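Local coordinates for putative lipoprotein (Bacteroides thetaiotaomicron, PDB 4Q1Z), which is of unknown function but is a putative lipoprotein of the DUF4876 family, built from two beta-rich domains, at residues L161-P165 against T287-S291. Residue numbers count along the deposited sequence, not the author numbering.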
loop_
_atom_site.group_PDB
_atom_site.type_symbol
_atom_site.label_atom_id
_atom_site.label_comp_id
_atom_site.label_asym_id
_atom_site.label_seq_id
_atom_site.Cartn_x
_atom_site.Cartn_y
_atom_site.Cartn_z
ATOM N N LEU A 161 -5.817 -26.873 7.616
ATOM C CA LEU A 161 -6.675 -25.751 7.962
ATOM C C LEU A 161 -6.920 -25.543 9.442
ATOM O O LEU A 161 -7.486 -26.416 10.128
ATOM C CB LEU A 161 -8.031 -25.857 7.250
ATOM C CG LEU A 161 -8.030 -25.717 5.703
ATOM C CD1 LEU A 161 -9.442 -25.608 5.179
ATOM C CD2 LEU A 161 -7.174 -24.517 5.217
ATOM N N PRO A 162 -6.581 -24.312 9.907
ATOM C CA PRO A 162 -6.877 -23.940 11.293
ATOM C C PRO A 162 -8.386 -23.814 11.509
ATOM O O PRO A 162 -9.117 -23.512 10.563
ATOM C CB PRO A 162 -6.177 -22.575 11.449
ATOM C CG PRO A 162 -5.236 -22.468 10.294
ATOM C CD PRO A 162 -5.942 -23.191 9.194
ATOM N N ILE A 163 -8.854 -24.095 12.732
ATOM C CA ILE A 163 -10.254 -23.938 13.112
ATOM C C ILE A 163 -10.276 -22.763 14.069
ATOM O O ILE A 163 -9.565 -22.769 15.079
ATOM C CB ILE A 163 -10.934 -25.217 13.685
ATOM C CG1 ILE A 163 -10.839 -26.404 12.688
ATOM C CG2 ILE A 163 -12.411 -24.929 14.035
ATOM C CD1 ILE A 163 -11.004 -27.779 13.317
ATOM N N TRP A 164 -11.031 -21.727 13.704
ATOM C CA TRP A 164 -11.138 -20.509 14.484
ATOM C C TRP A 164 -12.471 -20.484 15.249
ATOM O O TRP A 164 -13.384 -21.246 14.888
ATOM C CB TRP A 164 -10.966 -19.294 13.561
ATOM C CG TRP A 164 -9.642 -19.255 12.842
ATOM C CD1 TRP A 164 -9.446 -19.253 11.493
ATOM C CD2 TRP A 164 -8.331 -19.258 13.437
ATOM N NE1 TRP A 164 -8.099 -19.204 11.208
ATOM C CE2 TRP A 164 -7.392 -19.211 12.381
ATOM C CE3 TRP A 164 -7.858 -19.307 14.760
ATOM C CZ2 TRP A 164 -6.012 -19.160 12.606
ATOM C CZ3 TRP A 164 -6.487 -19.289 14.981
ATOM C CH2 TRP A 164 -5.582 -19.212 13.915
ATOM N N PRO A 165 -12.611 -19.690 16.351
ATOM C CA PRO A 165 -13.888 -19.711 17.098
ATOM C C PRO A 165 -15.086 -19.386 16.203
ATOM O O PRO A 165 -14.989 -18.549 15.293
ATOM C CB PRO A 165 -13.685 -18.661 18.198
ATOM C CG PRO A 165 -12.219 -18.528 18.340
ATOM C CD PRO A 165 -11.652 -18.746 16.966
ATOM N N THR A 287 -6.784 -15.750 20.080
ATOM C CA THR A 287 -7.228 -17.148 20.087
ATOM C C THR A 287 -6.116 -18.144 19.694
ATOM O O THR A 287 -5.150 -17.811 18.983
ATOM C CB THR A 287 -8.442 -17.325 19.122
ATOM O OG1 THR A 287 -8.891 -18.682 19.158
ATOM C CG2 THR A 287 -8.128 -16.923 17.663
ATOM N N THR A 288 -6.304 -19.389 20.113
ATOM C CA THR A 288 -5.451 -20.486 19.678
ATOM C C THR A 288 -6.133 -21.088 18.412
ATOM O O THR A 288 -7.265 -20.717 18.055
ATOM C CB THR A 288 -5.226 -21.528 20.818
ATOM O OG1 THR A 288 -6.455 -22.142 21.177
ATOM C CG2 THR A 288 -4.615 -20.933 22.065
ATOM N N ASP A 289 -5.433 -22.002 17.730
ATOM C CA ASP A 289 -5.987 -22.775 16.628
ATOM C C ASP A 289 -6.778 -23.862 17.324
ATOM O O ASP A 289 -6.194 -24.638 18.095
ATOM C CB ASP A 289 -4.859 -23.321 15.738
ATOM C CG ASP A 289 -5.304 -24.179 14.573
ATOM O OD1 ASP A 289 -6.482 -24.616 14.565
ATOM O OD2 ASP A 289 -4.484 -24.410 13.670
ATOM N N LEU A 290 -8.108 -23.867 17.156
ATOM C CA LEU A 290 -8.955 -24.805 17.888
ATOM C C LEU A 290 -8.811 -26.228 17.393
ATOM O O LEU A 290 -9.243 -27.137 18.099
ATOM C CB LEU A 290 -10.418 -24.366 17.880
ATOM C CG LEU A 290 -10.698 -22.992 18.531
ATOM C CD1 LEU A 290 -12.138 -22.625 18.419
ATOM C CD2 LEU A 290 -10.268 -22.948 19.985
ATOM N N SER A 291 -8.139 -26.436 16.236
ATOM C CA SER A 291 -7.862 -27.760 15.671
ATOM C C SER A 291 -6.715 -28.452 16.433
ATOM O O SER A 291 -6.499 -29.653 16.267
ATOM C CB SER A 291 -7.498 -27.646 14.195
ATOM O OG SER A 291 -6.154 -27.212 14.103
#
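Start at Pro162, whose ring edges up to the carboxylate of Asp289, with Pro162 CB 3.3 Å from Asp289 OD2. Ile163 then makes the two polar links. Ile163 N donates to Asp289 OD1 at 3.0 Å, and Ile163 O accepts from Leu290 N at 2.8 Å, so one residue's backbone is held through both its N-H and its C=O. Ile163's side chain lies beside Leu290 (CB to CB 4.3 Å) and reaches Ser291, with Ile163 CD1 3.6 Å from Ser291 CB. Trp164 sets off away from the other segment, but its indole comes back: the ring edge meets the carbonyl of Thr288 (Trp164 CZ3 to Thr288 O 3.5 Å), and CE3 of Trp164 lies 3.8 Å from CG2 of Thr287. The same indole stacks on Tyr174. Pro165 finishes the run, its CG 4.1 Å from Leu290 CD1 and 3.4 Å from Thr287 OG1. Asp289 OD1 is the shared acceptor, also taking Ser291 N at 3.0 Å and Ser291 OG at 2.7 Å. The Ser291 N bond closes an Asx turn within 287-291; through the same OD1 and Leu290 N, this turn holds Ile163, tying together two surface loops of the larger beta domain: one following strand 148-152, the other leading to strand 299-303.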